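CGAS/DncV-like nucleotidyltransferase in E. coli homolog (Elizabethkingia meningoseptica ATCC 13253 = NBRC 12535, PDB 6E0O) makes cyclic dinucleotide second messengers from nucleoside triphosphates, using magnesium, as the signal-producing enzyme of a CBASS system that defends bacteria against phage. Local coordinates at residues A[99-102]-A[103-107]; A[127-130]-A[131-134]; A[25-28]-A[29-33]. All coordinates share one frame; numbering follows the deposited sequence.

Contact 1 of 3, residues A[99-102]-A[103-107]; sequences DELK and ADTEE
L101 and T105 stand one turn apart in helix 98-113, where the backbone amides of A103, D104, T105 and E106 bond in order to the carbonyls of D99, E100, L101 and K102. L101 O receives a second donor as well: the T105 hydroxyl, at 2.8 Å from OG1 to L101 O, comes from 40° above the carbonyl plane, while T105 N reaches the same oxygen from the opposite face. The torsion that sets OG1 beside the T105 backbone N (chi1 -60°) turns it back along the helix to this carbonyl. Threonine suits this buried site because its own helix satisfies the hydroxyl. L101 CD1 lies 4.1 Å from T105 OG1, and both side chains pack onto M66 and P139.

On another side, D104 folds back over the preceding turn, with CG only 3.1 Å from E100 O. OD2 is hydrogen-bonded to Y96 OH, which probably steadies the carboxylate; its oxygens and E100 O are all acceptors and make no bond. The long, fully extended K102 suits its buried place because its ammonium is met by D162, in a salt bridge, and by K120 O. This is an amphipathic helix laid on the central sheet of the nucleotidyltransferase fold, with L101 and T105 on its buried face.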
ATOM      1  N   ASP A  99      11.363  -8.131  19.230  1.00 15.10           N
ATOM      2  CA  ASP A  99      10.397  -9.025  19.857  1.00 16.95           C
ATOM      3  C   ASP A  99       9.732  -8.349  21.046  1.00 15.61           C
ATOM      4  O   ASP A  99       8.510  -8.436  21.218  1.00 15.19           O
ATOM      5  CB  ASP A  99      11.076 -10.309  20.329  1.00 20.87           C
ATOM      6  CG  ASP A  99      11.528 -11.183  19.194  1.00 27.07           C
ATOM      7  OD1 ASP A  99      10.995 -11.036  18.076  1.00 27.98           O
ATOM      8  OD2 ASP A  99      12.415 -12.033  19.424  1.00 32.56           O
ATOM      9  N   GLU A 100      10.527  -7.665  21.875  1.00 16.81           N
ATOM     10  CA  GLU A 100       9.982  -6.945  23.020  1.00 15.64           C
ATOM     11  C   GLU A 100       9.075  -5.812  22.561  1.00 14.73           C
ATOM     12  O   GLU A 100       8.014  -5.583  23.149  1.00 15.24           O
ATOM     13  CB  GLU A 100      11.117  -6.367  23.861  1.00 19.17           C
ATOM     14  CG  GLU A 100      12.055  -7.348  24.496  1.00 28.20           C
ATOM     15  CD  GLU A 100      13.247  -6.627  25.112  1.00 34.88           C
ATOM     16  OE1 GLU A 100      14.317  -6.571  24.464  1.00 37.24           O
ATOM     17  OE2 GLU A 100      13.096  -6.075  26.221  1.00 38.71           O
ATOM     18  N   LEU A 101       9.493  -5.070  21.529  1.00 14.69           N
ATOM     19  CA  LEU A 101       8.656  -3.987  21.018  1.00 12.85           C
ATOM     20  C   LEU A 101       7.290  -4.510  20.590  1.00 12.92           C
ATOM     21  O   LEU A 101       6.257  -3.942  20.955  1.00 12.68           O
ATOM     22  CB  LEU A 101       9.338  -3.277  19.851  1.00 13.87           C
ATOM     23  CG  LEU A 101       8.497  -2.177  19.197  1.00 13.38           C
ATOM     24  CD1 LEU A 101       8.221  -1.030  20.157  1.00 15.07           C
ATOM     25  CD2 LEU A 101       9.191  -1.661  17.942  1.00 14.96           C
ATOM     26  N   LYS A 102       7.264  -5.592  19.810  1.00 12.54           N
ATOM     27  CA  LYS A 102       5.988  -6.079  19.302  1.00 12.03           C
ATOM     28  C   LYS A 102       5.128  -6.625  20.431  1.00 12.51           C
ATOM     29  O   LYS A 102       3.911  -6.417  20.449  1.00 13.00           O
ATOM     30  CB  LYS A 102       6.213  -7.109  18.195  1.00 13.65           C
ATOM     31  CG  LYS A 102       4.932  -7.550  17.524  1.00 13.01           C
ATOM     32  CD  LYS A 102       5.194  -8.321  16.252  1.00 14.02           C
ATOM     33  CE  LYS A 102       3.912  -8.752  15.579  1.00 15.30           C
ATOM     34  NZ  LYS A 102       4.202  -9.584  14.387  1.00 15.43           N
ATOM     35  N   ALA A 103       5.742  -7.324  21.387  1.00 13.87           N
ATOM     36  CA  ALA A 103       4.987  -7.827  22.532  1.00 14.57           C
ATOM     37  C   ALA A 103       4.418  -6.683  23.363  1.00 14.35           C
ATOM     38  O   ALA A 103       3.271  -6.744  23.819  1.00 14.29           O
ATOM     39  CB  ALA A 103       5.875  -8.715  23.402  1.00 16.41           C
ATOM     40  N   ASP A 104       5.205  -5.629  23.572  1.00 14.61           N
ATOM     41  CA  ASP A 104       4.727  -4.487  24.341  1.00 14.78           C
ATOM     42  C   ASP A 104       3.614  -3.760  23.601  1.00 13.16           C
ATOM     43  O   ASP A 104       2.666  -3.261  24.221  1.00 13.57           O
ATOM     44  CB  ASP A 104       5.890  -3.537  24.620  1.00 17.24           C
ATOM     45  CG  ASP A 104       6.875  -4.087  25.637  1.00 21.79           C
ATOM     46  OD1 ASP A 104       6.595  -5.138  26.264  1.00 24.99           O
ATOM     47  OD2 ASP A 104       7.941  -3.459  25.804  1.00 25.74           O
ATOM     48  N   THR A 105       3.714  -3.695  22.271  1.00 12.72           N
ATOM     49  CA  THR A 105       2.663  -3.089  21.462  1.00 11.85           C
ATOM     50  C   THR A 105       1.374  -3.886  21.590  1.00 11.81           C
ATOM     51  O   THR A 105       0.295  -3.320  21.786  1.00 12.08           O
ATOM     52  CB  THR A 105       3.115  -3.027  20.000  1.00 12.34           C
ATOM     53  OG1 THR A 105       4.307  -2.250  19.894  1.00 13.15           O
ATOM     54  CG2 THR A 105       2.048  -2.381  19.141  1.00 12.77           C
ATOM     55  N   GLU A 106       1.474  -5.214  21.492  1.00 12.72           N
ATOM     56  CA  GLU A 106       0.299  -6.062  21.651  1.00 13.23           C
ATOM     57  C   GLU A 106      -0.331  -5.868  23.025  1.00 12.25           C
ATOM     58  O   GLU A 106      -1.554  -5.772  23.151  1.00 13.26           O
ATOM     59  CB  GLU A 106       0.700  -7.519  21.416  1.00 15.88           C
ATOM     60  CG  GLU A 106      -0.453  -8.483  21.452  1.00 18.68           C
ATOM     61  CD  GLU A 106      -0.037  -9.921  21.186  1.00 26.45           C
ATOM     62  OE1 GLU A 106       1.160 -10.174  20.930  1.00 28.64           O
ATOM     63  OE2 GLU A 106      -0.913 -10.803  21.234  1.00 31.28           O
ATOM     64  N   GLU A 107       0.501  -5.769  24.061  1.00 13.28           N
ATOM     65  CA  GLU A 107      -0.002  -5.583  25.418  1.00 14.10           C
ATOM     66  C   GLU A 107      -0.719  -4.250  25.558  1.00 12.96           C
ATOM     67  O   GLU A 107      -1.809  -4.178  26.136  1.00 13.45           O
ATOM     68  CB  GLU A 107       1.183  -5.659  26.373  1.00 16.28           C
ATOM     69  CG  GLU A 107       0.865  -5.566  27.822  1.00 20.18           C
ATOM     70  CD  GLU A 107       2.075  -5.919  28.667  1.00 25.76           C
ATOM     71  OE1 GLU A 107       2.656  -7.005  28.454  1.00 30.09           O
ATOM     72  OE2 GLU A 107       2.451  -5.101  29.529  1.00 31.14           O
TER

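Contact 2 of 3, residues A[127-130]-A[131-134]; sequences NGNS and NRIT
R132 and N127 are joined by a charged hydrogen bond across the loop: R132 NH2 lies 2.9 Å from N127 O, nearly in line with the C=O bond, and the oxygen sits 16° off the guanidinium plane. The long arginine suits the task because, extended from CG to NE, it runs back past G128 to the start of the loop. Its first torsion, chi1 77°, tucks CG between the backbone N and the carbonyl carbon, which turns the chain in that direction. NH1 has its own acceptor in Q29 OE1, so two different amino groups fix the rotation of the guanidinium.

Backbone and short polar bonds shape the loop. N129 to R132 is a type I beta turn whose own bond, R132 N to N129 O, is weak; N129 N also bonds to R132 O at 2.9 Å. N129 makes an Asx turn, its OD1 accepting N131 N at 2.8 Å; asparagine fits because its short amide reaches the amide two residues on. Nearer the base, T134 OG1 takes the hydrogen of G128 N at 2.9 Å.

Two contacts are not conventional hydrogen bonds. N129 ND2 lies 3.3 Å above one face of the R132 guanidinium, towards the rim, without bonding to NH1, since both nitrogens are donors; the planes are 51° apart. At G128 the lack of a beta carbon lets R132 O approach to 3.2 Å from G128 CA, as a CA-H...O contact.

This is the loop of the beta hairpin of strands 124-126 and 135-147. T134 touches D61, which probably binds magnesium, and its backbone bonds to V62 of strand 62-68. R132 rests on V126, and I133 presses on K22, C23 and A26 of helix 21-38.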
ATOM      1  N   ASN A 127      -9.378  -5.477  15.670  1.00 12.95           N
ATOM      2  CA  ASN A 127     -10.624  -5.627  14.941  1.00 12.98           C
ATOM      3  C   ASN A 127     -11.572  -4.482  15.264  1.00 12.91           C
ATOM      4  O   ASN A 127     -11.682  -4.045  16.415  1.00 14.60           O
ATOM      5  CB  ASN A 127     -11.250  -6.969  15.281  1.00 14.97           C
ATOM      6  CG  ASN A 127     -10.445  -8.119  14.722  1.00 19.99           C
ATOM      7  OD1 ASN A 127     -10.127  -9.069  15.424  1.00 31.66           O
ATOM      8  ND2 ASN A 127     -10.124  -8.037  13.440  1.00 23.98           N
ATOM      9  N   GLY A 128     -12.249  -3.995  14.231  1.00 13.04           N
ATOM     10  CA  GLY A 128     -13.169  -2.890  14.362  1.00 14.14           C
ATOM     11  C   GLY A 128     -14.518  -3.320  14.914  1.00 14.20           C
ATOM     12  O   GLY A 128     -14.714  -4.432  15.405  1.00 14.99           O
ATOM     13  N   ASN A 129     -15.464  -2.394  14.839  1.00 13.63           N
ATOM     14  CA  ASN A 129     -16.811  -2.608  15.352  1.00 12.59           C
ATOM     15  C   ASN A 129     -17.730  -1.630  14.635  1.00 13.45           C
ATOM     16  O   ASN A 129     -17.356  -1.042  13.613  1.00 13.92           O
ATOM     17  CB  ASN A 129     -16.821  -2.501  16.881  1.00 14.53           C
ATOM     18  CG  ASN A 129     -16.375  -1.145  17.377  1.00 14.72           C
ATOM     19  OD1 ASN A 129     -16.567  -0.136  16.716  1.00 15.98           O
ATOM     20  ND2 ASN A 129     -15.767  -1.119  18.553  1.00 17.20           N
ATOM     21  N   SER A 130     -18.943  -1.468  15.162  1.00 14.25           N
ATOM     22  CA  SER A 130     -19.928  -0.629  14.493  1.00 15.76           C
ATOM     23  C   SER A 130     -19.430   0.795  14.304  1.00 14.68           C
ATOM     24  O   SER A 130     -19.916   1.501  13.413  1.00 18.51           O
ATOM     25  CB  SER A 130     -21.221  -0.576  15.307  1.00 15.42           C
ATOM     26  OG  SER A 130     -21.776  -1.860  15.468  1.00 16.10           O
ATOM     27  N   ASN A 131     -18.492   1.243  15.144  1.00 15.41           N
ATOM     28  CA  ASN A 131     -18.056   2.632  15.135  1.00 16.64           C
ATOM     29  C   ASN A 131     -16.604   2.847  14.730  1.00 14.00           C
ATOM     30  O   ASN A 131     -16.146   3.999  14.719  1.00 15.42           O
ATOM     31  CB  ASN A 131     -18.297   3.265  16.512  1.00 22.00           C
ATOM     32  CG  ASN A 131     -19.761   3.356  16.858  1.00 26.81           C
ATOM     33  OD1 ASN A 131     -20.591   3.691  16.011  1.00 30.49           O
ATOM     34  ND2 ASN A 131     -20.093   3.040  18.098  1.00 32.41           N
ATOM     35  N   ARG A 132     -15.865   1.798  14.389  1.00 13.71           N
ATOM     36  CA  ARG A 132     -14.486   1.996  13.978  1.00 13.05           C
ATOM     37  C   ARG A 132     -14.081   0.900  13.010  1.00 13.06           C
ATOM     38  O   ARG A 132     -14.507  -0.249  13.142  1.00 13.22           O
ATOM     39  CB  ARG A 132     -13.523   2.078  15.170  1.00 16.88           C
ATOM     40  CG  ARG A 132     -13.186   0.777  15.809  1.00 17.86           C
ATOM     41  CD  ARG A 132     -12.133   0.912  16.973  1.00 15.85           C
ATOM     42  NE  ARG A 132     -11.890  -0.456  17.380  1.00 14.18           N
ATOM     43  CZ  ARG A 132     -12.242  -1.000  18.531  1.00 14.25           C
ATOM     44  NH1 ARG A 132     -12.755  -0.261  19.505  1.00 14.41           N
ATOM     45  NH2 ARG A 132     -12.031  -2.291  18.708  1.00 15.35           N
ATOM     46  N   ILE A 133     -13.257   1.276  12.033  1.00 12.39           N
ATOM     47  CA  ILE A 133     -12.700   0.296  11.117  1.00 12.43           C
ATOM     48  C   ILE A 133     -11.670  -0.556  11.848  1.00 12.27           C
ATOM     49  O   ILE A 133     -11.145  -0.188  12.903  1.00 12.63           O
ATOM     50  CB  ILE A 133     -12.089   0.948   9.865  1.00 13.14           C
ATOM     51  CG1 ILE A 133     -10.953   1.885  10.251  1.00 12.80           C
ATOM     52  CG2 ILE A 133     -13.172   1.670   9.073  1.00 13.23           C
ATOM     53  CD1 ILE A 133     -10.256   2.515   9.046  1.00 13.27           C
ATOM     54  N   THR A 134     -11.362  -1.706  11.256  1.00 12.04           N
ATOM     55  CA  THR A 134     -10.234  -2.511  11.681  1.00 13.08           C
ATOM     56  C   THR A 134      -8.931  -1.815  11.321  1.00 12.99           C
ATOM     57  O   THR A 134      -8.816  -1.144  10.289  1.00 13.06           O
ATOM     58  CB  THR A 134     -10.318  -3.876  11.008  1.00 13.55           C
ATOM     59  OG1 THR A 134     -11.471  -4.560  11.513  1.00 15.02           O
ATOM     60  CG2 THR A 134      -9.081  -4.697  11.257  1.00 14.39           C
TER

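Contact 3 of 3, residues A[25-28]-A[29-33]; sequences NAIT and QITAA
I27 O is gripped by two donors from T31, the hydroxyl OG1 at 2.7 Å and the backbone N at 2.9 Å, which reach it from opposite faces of the carbonyl plane. This is a threonine bonding back to the carbonyl four residues earlier, within helix 21-38 of the nucleotidyltransferase fold. The hydroxyl stands 35° out of that plane, and the amide is tilted less, on the other side. With OG1 set beside the T31 backbone N and CG2 anti to it (chi1 -64°), the oxygen faces the preceding turn. I27 CG2 lies 3.8 Å from T31 OG1, where the two side chains pass at an angle. Each residue type fits its place: I27 lays hydrocarbon on L46, while T31 can touch I44 and still satisfy its hydroxyl on I27 O.

The routine helical bonds continue around them, from Q29 N to N25 O, from I30 N to A26 O and from A32 N to T28 O. T28, on a more exposed face, turns its hydroxyl to Q24 O. I30 is buried and faces the sheet, reaching A135 and V137, with F113 of helix 98-113 also against it. The small A26 lets the loop residues R132 and I133 come close to the helix.

N25 and Q29 share a face of the helix, each with its amide group directed to the 127-134 loop: N25 ND2 bonds to N131 O, and Q29 offers OE1 to R132. Between them, Q29 CG covers N25 O at 3.3 Å, and Q29 NE2 ends 4.1 Å from N25 CB.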
ATOM      1  N   ASN A  25     -12.095   7.382  14.082  1.00 13.33           N
ATOM      2  CA  ASN A  25     -12.314   6.757  15.385  1.00 12.61           C
ATOM      3  C   ASN A  25     -11.250   5.705  15.671  1.00 12.71           C
ATOM      4  O   ASN A  25     -10.718   5.626  16.783  1.00 13.66           O
ATOM      5  CB  ASN A  25     -13.701   6.126  15.466  1.00 14.48           C
ATOM      6  CG  ASN A  25     -14.799   7.147  15.611  1.00 16.07           C
ATOM      7  OD1 ASN A  25     -14.544   8.321  15.908  1.00 19.36           O
ATOM      8  ND2 ASN A  25     -16.036   6.706  15.417  1.00 16.96           N
ATOM      9  N   ALA A  26     -10.944   4.866  14.684  1.00 12.82           N
ATOM     10  CA  ALA A  26      -9.902   3.867  14.882  1.00 12.21           C
ATOM     11  C   ALA A  26      -8.567   4.530  15.204  1.00 12.21           C
ATOM     12  O   ALA A  26      -7.866   4.120  16.137  1.00 12.86           O
ATOM     13  CB  ALA A  26      -9.780   2.976  13.647  1.00 13.34           C
ATOM     14  N   ILE A  27      -8.186   5.549  14.428  1.00 13.10           N
ATOM     15  CA  ILE A  27      -6.894   6.193  14.653  1.00 12.28           C
ATOM     16  C   ILE A  27      -6.842   6.822  16.044  1.00 12.30           C
ATOM     17  O   ILE A  27      -5.856   6.671  16.777  1.00 13.10           O
ATOM     18  CB  ILE A  27      -6.580   7.205  13.534  1.00 12.87           C
ATOM     19  CG1 ILE A  27      -6.418   6.485  12.192  1.00 13.62           C
ATOM     20  CG2 ILE A  27      -5.326   7.998  13.875  1.00 15.58           C
ATOM     21  CD1 ILE A  27      -6.373   7.415  11.013  1.00 14.97           C
ATOM     22  N   THR A  28      -7.906   7.527  16.433  1.00 12.67           N
ATOM     23  CA  THR A  28      -7.933   8.174  17.743  1.00 14.53           C
ATOM     24  C   THR A  28      -7.794   7.156  18.866  1.00 12.56           C
ATOM     25  O   THR A  28      -6.984   7.332  19.788  1.00 13.27           O
ATOM     26  CB  THR A  28      -9.232   8.966  17.893  1.00 16.82           C
ATOM     27  OG1 THR A  28      -9.251  10.011  16.909  1.00 20.40           O
ATOM     28  CG2 THR A  28      -9.369   9.562  19.298  1.00 20.39           C
ATOM     29  N   GLN A  29      -8.603   6.100  18.827  1.00 12.94           N
ATOM     30  CA  GLN A  29      -8.602   5.136  19.918  1.00 12.88           C
ATOM     31  C   GLN A  29      -7.277   4.398  19.995  1.00 12.57           C
ATOM     32  O   GLN A  29      -6.739   4.187  21.088  1.00 13.07           O
ATOM     33  CB  GLN A  29      -9.740   4.138  19.742  1.00 13.18           C
ATOM     34  CG  GLN A  29     -11.117   4.728  19.931  1.00 14.42           C
ATOM     35  CD  GLN A  29     -12.199   3.703  19.677  1.00 14.26           C
ATOM     36  OE1 GLN A  29     -12.047   2.538  20.033  1.00 14.87           O
ATOM     37  NE2 GLN A  29     -13.280   4.120  19.031  1.00 17.12           N
ATOM     38  N   ILE A  30      -6.754   3.964  18.848  1.00 11.97           N
ATOM     39  CA  ILE A  30      -5.508   3.209  18.839  1.00 12.01           C
ATOM     40  C   ILE A  30      -4.351   4.092  19.277  1.00 11.88           C
ATOM     41  O   ILE A  30      -3.488   3.671  20.054  1.00 12.62           O
ATOM     42  CB  ILE A  30      -5.286   2.548  17.465  1.00 13.45           C
ATOM     43  CG1 ILE A  30      -6.288   1.390  17.361  1.00 17.90           C
ATOM     44  CG2 ILE A  30      -3.855   2.095  17.326  1.00 14.53           C
ATOM     45  CD1 ILE A  30      -6.495   0.869  15.991  1.00 18.15           C
ATOM     46  N   THR A  31      -4.315   5.331  18.789  1.00 12.13           N
ATOM     47  CA  THR A  31      -3.260   6.248  19.196  1.00 12.29           C
ATOM     48  C   THR A  31      -3.236   6.414  20.710  1.00 12.68           C
ATOM     49  O   THR A  31      -2.166   6.350  21.324  1.00 14.05           O
ATOM     50  CB  THR A  31      -3.447   7.586  18.487  1.00 13.33           C
ATOM     51  OG1 THR A  31      -3.282   7.401  17.073  1.00 14.60           O
ATOM     52  CG2 THR A  31      -2.442   8.603  18.972  1.00 15.92           C
ATOM     53  N   ALA A  32      -4.408   6.585  21.334  1.00 12.76           N
ATOM     54  CA  ALA A  32      -4.449   6.758  22.785  1.00 13.15           C
ATOM     55  C   ALA A  32      -3.890   5.525  23.491  1.00 12.83           C
ATOM     56  O   ALA A  32      -3.113   5.640  24.444  1.00 14.48           O
ATOM     57  CB  ALA A  32      -5.877   7.060  23.244  1.00 16.52           C
ATOM     58  N   ALA A  33      -4.269   4.334  23.029  1.00 12.20           N
ATOM     59  CA  ALA A  33      -3.775   3.109  23.651  1.00 12.75           C
ATOM     60  C   ALA A  33      -2.257   3.011  23.550  1.00 12.59           C
ATOM     61  O   ALA A  33      -1.583   2.619  24.510  1.00 14.09           O
ATOM     62  CB  ALA A  33      -4.453   1.902  23.005  1.00 13.44           C
TER

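Along the chain, contact 3 comes first, then contact 1, then contact 2. All three belong to the nucleotidyltransferase part of the protein. Contacts 1 and 3 lie on separate helices, 98-113 and 21-38, with centres about 17 Å apart; both helices pack against strand 135-147. Contact 2 is the loop leading into that strand, and it touches contact 3, their centres about 11 Å apart. It stays clear of contact 1, about 11 Å between nearest atoms. The shared strand carries D136, which probably binds magnesium and ATP, so two helices and a hairpin loop border the strand that helps form the metal site.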